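PDB 2VRB: triphenylmethane reductase from Citrobacter sp., which binds NADP(H) in a Rossmann-type domain and reduces triphenylmethane dyes, an activity of interest for bioremediation. Local coordinates for residues Thr6-Gln11 and Ile29-Arg34; Gly52-Pro57 and Ala88-Ala93; Phe72-His77 and Ile102-Tyr107; Ser113-Ala118 and Lys257-Lys262. All coordinates share one frame; numbering follows the deposited sequence.

Contact 1: residues Thr6-Gln11 and Ile29-Arg34; sequences TGATGQ and IIAIVR. With NAP (NADP nicotinamide-adenine-dinucleotide phosphate), chain B.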
# COMPACT_ATOMS: atom_id res chain seq x y z
N THR A 6 -1.71 -11.95 -16.45
CA THR A 6 -1.13 -12.88 -15.48
C THR A 6 -2.25 -13.75 -14.95
O THR A 6 -3.42 -13.48 -15.22
CB THR A 6 -0.45 -12.14 -14.33
OG1 THR A 6 -1.44 -11.51 -13.52
CG2 THR A 6 0.55 -11.11 -14.86
N GLY A 7 -1.93 -14.81 -14.20
CA GLY A 7 -3.01 -15.67 -13.71
C GLY A 7 -3.83 -16.28 -14.83
O GLY A 7 -5.01 -16.67 -14.65
N ALA A 8 -3.18 -16.47 -15.98
CA ALA A 8 -3.87 -16.84 -17.22
C ALA A 8 -4.47 -18.24 -17.23
O ALA A 8 -5.40 -18.49 -18.01
CB ALA A 8 -2.95 -16.66 -18.45
N THR A 9 -3.97 -19.14 -16.39
CA THR A 9 -4.59 -20.47 -16.31
C THR A 9 -5.61 -20.55 -15.18
O THR A 9 -6.28 -21.58 -15.02
CB THR A 9 -3.58 -21.62 -16.18
OG1 THR A 9 -2.79 -21.45 -15.01
CG2 THR A 9 -2.66 -21.66 -17.39
N GLY A 10 -5.74 -19.47 -14.41
CA GLY A 10 -6.77 -19.39 -13.37
C GLY A 10 -8.14 -19.15 -13.96
O GLY A 10 -8.29 -18.96 -15.17
N GLN A 11 -9.15 -19.11 -13.11
CA GLN A 11 -10.52 -19.00 -13.62
C GLN A 11 -10.80 -17.66 -14.29
O GLN A 11 -11.25 -17.62 -15.44
CB GLN A 11 -11.49 -19.31 -12.49
CG GLN A 11 -11.55 -20.80 -12.23
CD GLN A 11 -12.31 -21.15 -10.96
OE1 GLN A 11 -13.46 -21.52 -11.02
NE2 GLN A 11 -11.64 -21.02 -9.80
N ILE A 29 -1.93 -11.46 -27.77
CA ILE A 29 -2.17 -11.86 -26.39
C ILE A 29 -1.01 -12.72 -25.85
O ILE A 29 -0.60 -13.67 -26.50
CB ILE A 29 -3.51 -12.60 -26.27
CG1 ILE A 29 -4.67 -11.77 -26.85
CG2 ILE A 29 -3.82 -12.93 -24.81
CD1 ILE A 29 -5.93 -12.59 -27.16
N ILE A 30 -0.51 -12.38 -24.67
CA ILE A 30 0.51 -13.15 -24.01
C ILE A 30 -0.09 -13.66 -22.71
O ILE A 30 -0.64 -12.88 -21.92
CB ILE A 30 1.76 -12.26 -23.72
CG1 ILE A 30 2.39 -11.75 -25.04
CG2 ILE A 30 2.82 -13.01 -22.91
CD1 ILE A 30 3.23 -10.51 -24.84
N ALA A 31 -0.06 -14.98 -22.50
CA ALA A 31 -0.47 -15.57 -21.25
C ALA A 31 0.75 -15.71 -20.36
O ALA A 31 1.71 -16.36 -20.75
CB ALA A 31 -1.14 -16.95 -21.47
N ILE A 32 0.71 -15.11 -19.17
CA ILE A 32 1.82 -15.24 -18.24
C ILE A 32 1.34 -16.12 -17.13
O ILE A 32 0.29 -15.91 -16.53
CB ILE A 32 2.32 -13.88 -17.72
CG1 ILE A 32 2.91 -13.07 -18.88
CG2 ILE A 32 3.35 -14.07 -16.59
CD1 ILE A 32 2.78 -11.58 -18.70
N VAL A 33 2.14 -17.10 -16.82
CA VAL A 33 1.62 -18.27 -16.19
C VAL A 33 2.74 -18.86 -15.33
O VAL A 33 3.92 -18.77 -15.67
CB VAL A 33 1.18 -19.25 -17.36
CG1 VAL A 33 1.67 -20.65 -17.19
CG2 VAL A 33 -0.28 -19.16 -17.65
N ARG A 34 2.35 -19.47 -14.21
CA ARG A 34 3.31 -20.12 -13.33
C ARG A 34 3.71 -21.50 -13.90
O ARG A 34 4.90 -21.83 -13.98
CB ARG A 34 2.72 -20.21 -11.91
CG ARG A 34 3.49 -21.13 -10.96
CD ARG A 34 3.11 -20.88 -9.53
NE ARG A 34 1.72 -21.23 -9.25
CZ ARG A 34 1.25 -21.48 -8.03
NH1 ARG A 34 2.09 -21.43 -7.00
NH2 ARG A 34 -0.03 -21.77 -7.84
PA NAP B . -7.89 -18.74 -9.24
O1A NAP B . -7.42 -19.36 -7.95
O2A NAP B . -8.69 -19.56 -10.20
O5B NAP B . -6.57 -18.21 -9.99
C5B NAP B . -5.39 -17.80 -9.33
C4B NAP B . -4.32 -17.71 -10.43
O4B NAP B . -3.14 -17.14 -9.92
C3B NAP B . -3.96 -19.10 -10.98
O3B NAP B . -3.81 -18.99 -12.38
C2B NAP B . -2.64 -19.43 -10.34
O2B NAP B . -1.77 -20.24 -11.12
C1B NAP B . -2.07 -18.02 -10.23
N9A NAP B . -0.96 -18.05 -9.27
C8A NAP B . -0.92 -18.55 -8.01
N7A NAP B . 0.33 -18.36 -7.52
C5A NAP B . 1.08 -17.76 -8.49
C6A NAP B . 2.42 -17.35 -8.55
N6A NAP B . 3.25 -17.53 -7.51
N1A NAP B . 2.85 -16.76 -9.71
C2A NAP B . 2.03 -16.58 -10.81
N3A NAP B . 0.72 -16.99 -10.74
C4A NAP B . 0.27 -17.56 -9.59
O3 NAP B . -8.68 -17.36 -8.94
PN NAP B . -9.71 -16.56 -9.88
O1N NAP B . -9.29 -16.51 -11.29
O2N NAP B . -11.08 -17.15 -9.59
O5D NAP B . -9.58 -15.04 -9.29
C5D NAP B . -8.44 -14.27 -9.64
C4D NAP B . -7.78 -13.54 -8.46
O4D NAP B . -8.76 -12.75 -7.82
C3D NAP B . -7.20 -14.45 -7.39
O3D NAP B . -5.80 -14.61 -7.56
C2D NAP B . -7.57 -13.80 -6.07
O2D NAP B . -6.59 -12.91 -5.54
C1D NAP B . -8.76 -12.93 -6.41
N1N NAP B . -10.03 -13.53 -5.93
C2N NAP B . -11.12 -12.77 -5.95
C3N NAP B . -12.36 -13.15 -5.50
C7N NAP B . -13.52 -12.33 -5.52
O7N NAP B . -14.69 -12.96 -4.98
N7N NAP B . -13.41 -11.05 -5.99
C4N NAP B . -12.43 -14.49 -4.99
C5N NAP B . -11.32 -15.28 -4.98
C6N NAP B . -10.11 -14.75 -5.46
P2B NAP B . -1.92 -21.88 -11.15
O1X NAP B . -3.14 -22.23 -12.00
O2X NAP B . -2.04 -22.42 -9.74
O3X NAP B . -0.67 -22.42 -11.83
O HOH W 1 0.97 -15.64 -13.54

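Contact 2: residues Gly52-Pro57 and Ala88-Ala93; sequences GDYNQP and ANVVKA. With NAP (NADP nicotinamide-adenine-dinucleotide phosphate), chain B.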
# COMPACT_ATOMS: atom_id res chain seq x y z
N GLY A 52 5.94 -16.90 -15.76
CA GLY A 52 6.13 -15.82 -14.82
C GLY A 52 5.62 -16.27 -13.49
O GLY A 52 4.43 -16.55 -13.37
N ASP A 53 6.50 -16.34 -12.50
CA ASP A 53 6.11 -16.69 -11.12
C ASP A 53 6.30 -15.47 -10.20
O ASP A 53 7.38 -14.87 -10.20
CB ASP A 53 6.98 -17.87 -10.65
CG ASP A 53 6.52 -18.44 -9.32
OD1 ASP A 53 6.17 -17.67 -8.38
OD2 ASP A 53 6.52 -19.69 -9.21
N TYR A 54 5.27 -15.09 -9.43
CA TYR A 54 5.36 -13.88 -8.57
C TYR A 54 6.42 -13.97 -7.47
O TYR A 54 6.80 -12.95 -6.86
CB TYR A 54 4.02 -13.51 -7.92
CG TYR A 54 2.84 -13.41 -8.82
CD1 TYR A 54 2.97 -13.08 -10.18
CD2 TYR A 54 1.56 -13.64 -8.30
CE1 TYR A 54 1.82 -12.99 -11.00
CE2 TYR A 54 0.40 -13.56 -9.09
CZ TYR A 54 0.53 -13.24 -10.44
OH TYR A 54 -0.63 -13.19 -11.19
N ASN A 55 6.87 -15.19 -7.20
CA ASN A 55 7.92 -15.42 -6.19
C ASN A 55 9.31 -15.29 -6.78
O ASN A 55 10.30 -15.34 -6.05
CB ASN A 55 7.78 -16.80 -5.56
CG ASN A 55 6.51 -16.95 -4.77
OD1 ASN A 55 6.21 -16.15 -3.87
ND2 ASN A 55 5.74 -17.99 -5.08
N GLN A 56 9.40 -15.12 -8.09
CA GLN A 56 10.68 -15.10 -8.78
C GLN A 56 10.77 -13.88 -9.65
O GLN A 56 10.31 -13.91 -10.78
CB GLN A 56 10.82 -16.37 -9.65
CG GLN A 56 10.65 -17.69 -8.89
CD GLN A 56 10.64 -18.93 -9.79
OE1 GLN A 56 11.14 -18.93 -10.91
NE2 GLN A 56 10.05 -20.02 -9.28
N PRO A 57 11.33 -12.77 -9.11
CA PRO A 57 11.60 -11.52 -9.85
C PRO A 57 12.19 -11.69 -11.25
O PRO A 57 11.72 -11.04 -12.19
CB PRO A 57 12.59 -10.79 -8.94
CG PRO A 57 12.09 -11.17 -7.56
CD PRO A 57 11.68 -12.63 -7.68
N ALA A 88 4.31 -6.67 -4.81
CA ALA A 88 5.42 -5.68 -4.96
C ALA A 88 6.48 -6.05 -6.03
O ALA A 88 7.03 -5.16 -6.74
CB ALA A 88 6.09 -5.43 -3.62
N ASN A 89 6.81 -7.34 -6.07
CA ASN A 89 7.74 -7.93 -7.04
C ASN A 89 7.16 -7.72 -8.42
O ASN A 89 7.86 -7.35 -9.33
CB ASN A 89 7.81 -9.45 -6.85
CG ASN A 89 8.70 -9.85 -5.74
OD1 ASN A 89 9.50 -9.05 -5.28
ND2 ASN A 89 8.61 -11.13 -5.32
N VAL A 90 5.89 -8.03 -8.57
CA VAL A 90 5.22 -7.88 -9.85
C VAL A 90 5.28 -6.42 -10.29
O VAL A 90 5.70 -6.13 -11.41
CB VAL A 90 3.76 -8.35 -9.77
CG1 VAL A 90 3.03 -8.00 -11.03
CG2 VAL A 90 3.68 -9.88 -9.52
N VAL A 91 4.89 -5.50 -9.41
CA VAL A 91 4.86 -4.08 -9.79
C VAL A 91 6.26 -3.63 -10.16
O VAL A 91 6.43 -2.80 -11.07
CB VAL A 91 4.32 -3.16 -8.67
CG1 VAL A 91 4.39 -1.72 -9.08
CG2 VAL A 91 2.89 -3.53 -8.30
N LYS A 92 7.27 -4.12 -9.43
CA LYS A 92 8.63 -3.59 -9.69
C LYS A 92 9.11 -4.14 -11.03
O LYS A 92 9.78 -3.46 -11.76
CB LYS A 92 9.62 -3.98 -8.60
CG LYS A 92 10.94 -3.27 -8.81
CD LYS A 92 12.01 -3.83 -7.89
CE LYS A 92 13.35 -3.11 -8.11
NZ LYS A 92 14.00 -3.69 -9.33
N ALA A 93 8.76 -5.39 -11.34
CA ALA A 93 9.13 -6.00 -12.63
C ALA A 93 8.48 -5.26 -13.82
O ALA A 93 9.13 -5.07 -14.84
CB ALA A 93 8.73 -7.46 -12.63
PA NAP B . -7.89 -18.74 -9.24
O1A NAP B . -7.42 -19.36 -7.95
O2A NAP B . -8.69 -19.56 -10.20
O5B NAP B . -6.57 -18.21 -9.99
C5B NAP B . -5.39 -17.80 -9.33
C4B NAP B . -4.32 -17.71 -10.43
O4B NAP B . -3.14 -17.14 -9.92
C3B NAP B . -3.96 -19.10 -10.98
O3B NAP B . -3.81 -18.99 -12.38
C2B NAP B . -2.64 -19.43 -10.34
O2B NAP B . -1.77 -20.24 -11.12
C1B NAP B . -2.07 -18.02 -10.23
N9A NAP B . -0.96 -18.05 -9.27
C8A NAP B . -0.92 -18.55 -8.01
N7A NAP B . 0.33 -18.36 -7.52
C5A NAP B . 1.08 -17.76 -8.49
C6A NAP B . 2.42 -17.35 -8.55
N6A NAP B . 3.25 -17.53 -7.51
N1A NAP B . 2.85 -16.76 -9.71
C2A NAP B . 2.03 -16.58 -10.81
N3A NAP B . 0.72 -16.99 -10.74
C4A NAP B . 0.27 -17.56 -9.59
O3 NAP B . -8.68 -17.36 -8.94
PN NAP B . -9.71 -16.56 -9.88
O1N NAP B . -9.29 -16.51 -11.29
O2N NAP B . -11.08 -17.15 -9.59
O5D NAP B . -9.58 -15.04 -9.29
C5D NAP B . -8.44 -14.27 -9.64
C4D NAP B . -7.78 -13.54 -8.46
O4D NAP B . -8.76 -12.75 -7.82
C3D NAP B . -7.20 -14.45 -7.39
O3D NAP B . -5.80 -14.61 -7.56
C2D NAP B . -7.57 -13.80 -6.07
O2D NAP B . -6.59 -12.91 -5.54
C1D NAP B . -8.76 -12.93 -6.41
N1N NAP B . -10.03 -13.53 -5.93
C2N NAP B . -11.12 -12.77 -5.95
C3N NAP B . -12.36 -13.15 -5.50
C7N NAP B . -13.52 -12.33 -5.52
O7N NAP B . -14.69 -12.96 -4.98
N7N NAP B . -13.41 -11.05 -5.99
C4N NAP B . -12.43 -14.49 -4.99
C5N NAP B . -11.32 -15.28 -4.98
C6N NAP B . -10.11 -14.75 -5.46
P2B NAP B . -1.92 -21.88 -11.15
O1X NAP B . -3.14 -22.23 -12.00
O2X NAP B . -2.04 -22.42 -9.74
O3X NAP B . -0.67 -22.42 -11.83

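Contact 3: residues Phe72-His77 and Ile102-Tyr107; sequences FISGPH and IAYTGY. With NAP (NADP nicotinamide-adenine-dinucleotide phosphate), chain B.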
# COMPACT_ATOMS: atom_id res chain seq x y z
N PHE A 72 -2.66 -7.35 -14.48
CA PHE A 72 -2.15 -7.97 -13.29
C PHE A 72 -3.34 -8.45 -12.50
O PHE A 72 -4.04 -7.65 -11.86
CB PHE A 72 -1.35 -6.87 -12.58
CG PHE A 72 -0.83 -7.20 -11.22
CD1 PHE A 72 -0.79 -8.52 -10.75
CD2 PHE A 72 -0.31 -6.17 -10.42
CE1 PHE A 72 -0.30 -8.79 -9.49
CE2 PHE A 72 0.19 -6.44 -9.17
CZ PHE A 72 0.17 -7.74 -8.70
N ILE A 73 -3.61 -9.75 -12.58
CA ILE A 73 -4.65 -10.39 -11.79
C ILE A 73 -4.03 -10.81 -10.47
O ILE A 73 -2.98 -11.43 -10.46
CB ILE A 73 -5.19 -11.60 -12.53
CG1 ILE A 73 -5.96 -11.13 -13.75
CG2 ILE A 73 -5.99 -12.54 -11.57
CD1 ILE A 73 -6.41 -12.28 -14.66
N SER A 74 -4.68 -10.45 -9.36
CA SER A 74 -4.11 -10.67 -8.03
C SER A 74 -3.77 -12.15 -7.72
O SER A 74 -4.33 -13.08 -8.32
CB SER A 74 -5.05 -10.09 -6.97
OG SER A 74 -4.63 -10.44 -5.66
N GLY A 75 -2.83 -12.35 -6.79
CA GLY A 75 -2.50 -13.73 -6.36
C GLY A 75 -3.59 -14.32 -5.47
O GLY A 75 -4.28 -13.59 -4.77
N PRO A 76 -3.76 -15.66 -5.50
CA PRO A 76 -4.74 -16.25 -4.61
C PRO A 76 -4.18 -16.66 -3.23
O PRO A 76 -4.92 -17.22 -2.42
CB PRO A 76 -5.18 -17.51 -5.38
CG PRO A 76 -3.93 -17.94 -6.16
CD PRO A 76 -3.12 -16.67 -6.38
N HIS A 77 -2.90 -16.39 -2.95
CA HIS A 77 -2.33 -16.97 -1.72
C HIS A 77 -3.18 -16.59 -0.48
O HIS A 77 -3.83 -15.54 -0.47
CB HIS A 77 -0.84 -16.60 -1.52
CG HIS A 77 -0.08 -17.60 -0.70
ND1 HIS A 77 0.83 -18.49 -1.24
CD2 HIS A 77 -0.12 -17.88 0.63
CE1 HIS A 77 1.33 -19.26 -0.29
NE2 HIS A 77 0.77 -18.91 0.86
N ILE A 102 -1.00 -0.52 -17.03
CA ILE A 102 -1.26 -1.66 -16.16
C ILE A 102 -2.68 -1.58 -15.62
O ILE A 102 -3.10 -0.52 -15.16
CB ILE A 102 -0.21 -1.73 -15.03
CG1 ILE A 102 -0.62 -2.67 -13.90
CG2 ILE A 102 0.02 -0.34 -14.44
CD1 ILE A 102 0.61 -3.36 -13.26
N ALA A 103 -3.39 -2.70 -15.67
CA ALA A 103 -4.67 -2.83 -15.03
C ALA A 103 -4.48 -3.84 -13.91
O ALA A 103 -3.75 -4.82 -14.09
CB ALA A 103 -5.75 -3.29 -16.01
N TYR A 104 -5.12 -3.59 -12.77
CA TYR A 104 -4.97 -4.48 -11.64
C TYR A 104 -6.35 -4.80 -11.10
O TYR A 104 -7.17 -3.91 -10.91
CB TYR A 104 -4.12 -3.78 -10.57
CG TYR A 104 -4.12 -4.50 -9.24
CD1 TYR A 104 -3.62 -5.80 -9.13
CD2 TYR A 104 -4.65 -3.91 -8.11
CE1 TYR A 104 -3.58 -6.47 -7.93
CE2 TYR A 104 -4.66 -4.60 -6.89
CZ TYR A 104 -4.11 -5.87 -6.82
OH TYR A 104 -4.15 -6.58 -5.60
N THR A 105 -6.63 -6.08 -10.85
CA THR A 105 -7.91 -6.49 -10.27
C THR A 105 -7.89 -6.38 -8.75
O THR A 105 -7.42 -7.31 -8.05
CB THR A 105 -8.22 -7.98 -10.61
OG1 THR A 105 -7.20 -8.83 -10.05
CG2 THR A 105 -8.27 -8.17 -12.08
N GLY A 106 -8.44 -5.27 -8.25
CA GLY A 106 -8.49 -4.96 -6.80
C GLY A 106 -9.82 -5.39 -6.20
O GLY A 106 -10.37 -6.43 -6.59
N TYR A 107 -10.32 -4.61 -5.26
CA TYR A 107 -11.52 -5.03 -4.50
C TYR A 107 -12.34 -3.75 -4.28
O TYR A 107 -11.81 -2.75 -3.89
CB TYR A 107 -11.09 -5.63 -3.16
CG TYR A 107 -12.23 -6.06 -2.24
CD1 TYR A 107 -13.29 -6.89 -2.71
CD2 TYR A 107 -12.27 -5.62 -0.93
CE1 TYR A 107 -14.36 -7.27 -1.85
CE2 TYR A 107 -13.33 -5.99 -0.05
CZ TYR A 107 -14.36 -6.84 -0.53
OH TYR A 107 -15.40 -7.23 0.32
PA NAP B . -7.89 -18.74 -9.24
O1A NAP B . -7.42 -19.36 -7.95
O2A NAP B . -8.69 -19.56 -10.20
O5B NAP B . -6.57 -18.21 -9.99
C5B NAP B . -5.39 -17.80 -9.33
C4B NAP B . -4.32 -17.71 -10.43
O4B NAP B . -3.14 -17.14 -9.92
C3B NAP B . -3.96 -19.10 -10.98
O3B NAP B . -3.81 -18.99 -12.38
C2B NAP B . -2.64 -19.43 -10.34
O2B NAP B . -1.77 -20.24 -11.12
C1B NAP B . -2.07 -18.02 -10.23
N9A NAP B . -0.96 -18.05 -9.27
C8A NAP B . -0.92 -18.55 -8.01
N7A NAP B . 0.33 -18.36 -7.52
C5A NAP B . 1.08 -17.76 -8.49
C6A NAP B . 2.42 -17.35 -8.55
N6A NAP B . 3.25 -17.53 -7.51
N1A NAP B . 2.85 -16.76 -9.71
C2A NAP B . 2.03 -16.58 -10.81
N3A NAP B . 0.72 -16.99 -10.74
C4A NAP B . 0.27 -17.56 -9.59
O3 NAP B . -8.68 -17.36 -8.94
PN NAP B . -9.71 -16.56 -9.88
O1N NAP B . -9.29 -16.51 -11.29
O2N NAP B . -11.08 -17.15 -9.59
O5D NAP B . -9.58 -15.04 -9.29
C5D NAP B . -8.44 -14.27 -9.64
C4D NAP B . -7.78 -13.54 -8.46
O4D NAP B . -8.76 -12.75 -7.82
C3D NAP B . -7.20 -14.45 -7.39
O3D NAP B . -5.80 -14.61 -7.56
C2D NAP B . -7.57 -13.80 -6.07
O2D NAP B . -6.59 -12.91 -5.54
C1D NAP B . -8.76 -12.93 -6.41
N1N NAP B . -10.03 -13.53 -5.93
C2N NAP B . -11.12 -12.77 -5.95
C3N NAP B . -12.36 -13.15 -5.50
C7N NAP B . -13.52 -12.33 -5.52
O7N NAP B . -14.69 -12.96 -4.98
N7N NAP B . -13.41 -11.05 -5.99
C4N NAP B . -12.43 -14.49 -4.99
C5N NAP B . -11.32 -15.28 -4.98
C6N NAP B . -10.11 -14.75 -5.46
P2B NAP B . -1.92 -21.88 -11.15
O1X NAP B . -3.14 -22.23 -12.00
O2X NAP B . -2.04 -22.42 -9.74
O3X NAP B . -0.67 -22.42 -11.83

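Contact 4: residues Ser113-Ala118 and Lys257-Lys262; sequences SIIPLA and KGEASK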
# COMPACT_ATOMS: atom_id res chain seq x y z
N SER A 113 -13.58 -1.60 3.69
CA SER A 113 -13.65 -3.03 4.00
C SER A 113 -13.15 -3.33 5.40
O SER A 113 -12.30 -2.60 5.95
CB SER A 113 -12.94 -3.85 2.95
OG SER A 113 -12.85 -5.22 3.33
N ILE A 114 -13.74 -4.37 6.01
CA ILE A 114 -13.24 -5.01 7.23
C ILE A 114 -12.62 -6.39 6.98
O ILE A 114 -12.36 -7.13 7.92
CB ILE A 114 -14.33 -5.09 8.34
CG1 ILE A 114 -15.45 -6.09 7.98
CG2 ILE A 114 -14.91 -3.67 8.58
CD1 ILE A 114 -16.30 -6.52 9.20
N ILE A 115 -12.34 -6.71 5.72
CA ILE A 115 -11.66 -7.94 5.36
C ILE A 115 -10.15 -7.65 5.13
O ILE A 115 -9.80 -6.77 4.36
CB ILE A 115 -12.30 -8.49 4.05
CG1 ILE A 115 -13.75 -8.87 4.29
CG2 ILE A 115 -11.52 -9.67 3.45
CD1 ILE A 115 -13.93 -10.11 5.14
N PRO A 116 -9.23 -8.42 5.76
CA PRO A 116 -7.80 -7.98 5.65
C PRO A 116 -7.25 -8.02 4.23
O PRO A 116 -6.31 -7.31 3.89
CB PRO A 116 -7.06 -9.00 6.53
CG PRO A 116 -8.12 -9.58 7.44
CD PRO A 116 -9.36 -9.64 6.58
N LEU A 117 -7.83 -8.85 3.37
CA LEU A 117 -7.39 -8.86 2.00
C LEU A 117 -7.59 -7.47 1.34
O LEU A 117 -6.91 -7.18 0.34
CB LEU A 117 -8.11 -9.96 1.20
CG LEU A 117 -7.78 -10.13 -0.27
CD1 LEU A 117 -6.27 -10.34 -0.59
CD2 LEU A 117 -8.63 -11.27 -0.87
N ALA A 118 -8.49 -6.63 1.85
CA ALA A 118 -8.68 -5.33 1.22
C ALA A 118 -7.41 -4.45 1.39
O ALA A 118 -7.13 -3.64 0.54
CB ALA A 118 -9.85 -4.61 1.83
N LYS A 257 -22.33 -7.39 8.13
CA LYS A 257 -22.07 -6.04 8.62
C LYS A 257 -22.01 -5.00 7.49
O LYS A 257 -21.52 -3.90 7.71
CB LYS A 257 -20.75 -6.02 9.40
CG LYS A 257 -20.83 -6.79 10.73
CD LYS A 257 -19.45 -7.10 11.25
CE LYS A 257 -19.54 -7.81 12.57
NZ LYS A 257 -18.24 -8.52 12.79
N GLY A 258 -22.52 -5.34 6.30
CA GLY A 258 -22.69 -4.35 5.25
C GLY A 258 -21.50 -4.23 4.31
O GLY A 258 -21.46 -3.32 3.49
N GLU A 259 -20.56 -5.16 4.42
CA GLU A 259 -19.34 -5.19 3.57
C GLU A 259 -19.64 -5.18 2.09
O GLU A 259 -18.87 -4.62 1.29
CB GLU A 259 -18.54 -6.45 3.82
CG GLU A 259 -17.37 -6.76 2.82
CD GLU A 259 -16.05 -6.13 3.25
OE1 GLU A 259 -15.99 -5.53 4.34
OE2 GLU A 259 -15.06 -6.27 2.47
N ALA A 260 -20.74 -5.81 1.69
CA ALA A 260 -20.97 -5.90 0.25
C ALA A 260 -22.22 -5.12 -0.17
O ALA A 260 -22.89 -5.51 -1.09
CB ALA A 260 -21.06 -7.37 -0.15
N SER A 261 -22.56 -4.03 0.53
CA SER A 261 -23.92 -3.49 0.39
C SER A 261 -23.93 -2.24 -0.49
O SER A 261 -25.01 -1.72 -0.83
CB SER A 261 -24.50 -3.17 1.77
OG SER A 261 -23.73 -2.13 2.40
N LYS A 262 -22.76 -1.75 -0.89
CA LYS A 262 -22.71 -0.51 -1.67
C LYS A 262 -22.68 -0.84 -3.16
O LYS A 262 -22.09 -1.83 -3.53
CB LYS A 262 -21.47 0.27 -1.34
CG LYS A 262 -21.48 0.90 0.05
CD LYS A 262 -20.38 1.99 0.09
CE LYS A 262 -19.07 1.49 0.72
NZ LYS A 262 -18.04 2.64 0.85

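Contact 1: residues Thr6-Gln11 and Ile29-Arg34
Ala8 and Thr9 pack as a pair against the strand 29-33. The CB of Ala8 meets the CB of Ala31 at 3.5 Å and also touches Val33, whose CG2 lies 3.5 Å from Thr9 CG2, a tight carbon pair in which the two side chains cross at about a right angle. The Thr9 side chain is split between two tasks: OG1 sits between the backbone N and the carbonyl carbon (chi1 60°), which sends CG2 to Val33, while OG1 donates to O1X of the NADP 2'-phosphate at 3.1 Å. Arg34 reaches the same phosphate from the strand end, NH2 bonding O2X at 2.8 Å, and its guanidinium lies flat over the adenine, with N7A above the centre of one face. Further along the loop, Gln11 N gives a nearly straight bond (170°) to O2A of the diphosphate, at the start of helix 11-21.

Behind these groups, a type I turn closed by Gly10 N to Gly7 O shapes the loop. A water bridges Gly7 N and Ile32 O, 3.1 Å from each, and Thr6 CA-H points at the same carbonyl. Ile17 of helix 11-21 packs on both Ala8 and Ala31, while Thr6 OG1 turns elsewhere, to Ile73 N and Tyr54 OH. Such a glycine-rich loop, followed by an arginine after the second strand, is the dinucleotide-binding beta-alpha-beta unit of a Rossmann fold that accepts NADP.

Contact 2: residues Gly52-Pro57 and Ala88-Ala93
Tyr54 is pressed between helix 80-96 and the cofactor. Val90 CG2 approaches the ring obliquely, 3.3 Å from Tyr54 CD1, while on the opposite side the adenine lies over the ring face, with NAP C2A 3.5 Å above its centre. Close by, Asn89 holds CG beside its backbone N (chi1 -81°), which turns the amide to the loop: ND2 donates to Tyr54 O at 3.0 Å, in the carbonyl plane and close to the amide plane, fixing the amide's rotation. Val85 of the second subunit also packs on Asn89.

On the Pro57 and Asn55 side the contact is loose. Pro57 CG merely skirts Asn89 OD1 at 4.0 Å, and Asn55 turns away to bond Gln86.

Asp53 sets the loop in place: its OD1 accepts Asn55 N at 2.8 Å in an Asx turn. Asp53 OD1 also accepts NAP N6A at 3.1 Å. With Tyr54 N donating to NAP N1A, the adenine edge is read by an aspartate and the next backbone N-H, as in the adenine pocket of many short-chain dehydrogenases/reductases.

Contact 3: residues Phe72-His77 and Ile102-Tyr107
Phe72 and Tyr104 lie side by side on one face of the sheet, pointing the same way, because both swing CG trans to the backbone nitrogen (chi1 173° and 169°). The rings meet obliquely, planes at 47° and centroids 4.8 Å apart, and Tyr104 CD1 sits 3.6 Å above the plane of the Phe72 ring, displaced toward its rim. Ile102 CD1 flanks the same phenylalanine at CB and CD2, and the hydroxyl of Tyr104 goes on to His121 of helix 117-131.

Beneath the rings the backbones pair as parallel strands. Phe72 N donates to Ala103 O at 2.8 Å, and Thr105 N returns a bond to Phe72 O at 3.2 Å. The two strands are neighbours in the central Rossmann sheet, joined by helix 80-96 in a beta-alpha-beta crossover.

Past the last strand bond, Thr105 takes over with its side chain: OG1 accepts Ser74 N at 3.1 Å, while CG2 rests on Ile73 CG1. The loop then bends over the cofactor, where Ile73 CG2 touches C5D and Gly75 O accepts the nicotinamide-ribose hydroxyl O2D.

Contact 4: residues Ser113-Ala118 and Lys257-Lys262
Ser113 and Glu259 face each other with CA atoms 6.1 Å apart, where the type I turn Gly258-Ser261 meets the loop leading into helix 117-131. Glu259 carries the contact. Its CG points away from the backbone N (chi1 169°) and the chain bends at chi2 (89°), which presents the carboxylate as a fork to the opposite loop. Both oxygens use their syn lone pairs: Glu259 OE2 accepts Ser113 OG at 2.6 Å, and OE1 accepts Ile114 N at 3.0 Å.

The serine is itself a link in a chain of bonds, since its OG accepts Ile115 N at 2.9 Å in an ST turn while giving its proton to the glutamate. On the other side, Gly258 is the C-prime residue of a Schellman motif ending helix 242-256, so that Glu259 emerges just past the helix end.

The Ile115 side chain crosses that of Glu259 at about a right angle, CG1 lying 3.4 Å from Glu259 OE2, for which Tyr107 OH is a probable second partner. At the exposed edge Ile114 CD1 meets the middle of the extended Lys257 chain, 3.8 Å from CD, while the ammonium reaches back to Asp253.

From the N terminus, contact 1 closes first, bringing the strand 29-33 back beside the loop after strand 3-5 across helix 11-21. Contacts 2 and 3 follow in series with it but cross each other: 72-77 falls between the two segments of contact 2, and helix 80-96 then leads into strand 101-107. Thr6, Tyr54 and Ile73 join the first three contacts by hydrogen bonds round the cofactor, which all three touch. Contact 4 opens only after contact 3 has closed and spans 138 intervening residues, tying the start of helix 117-131 to the C-terminal part of the chain; Tyr107, from segment 102-107 of contact 3, reaches the Glu259 side of contact 4.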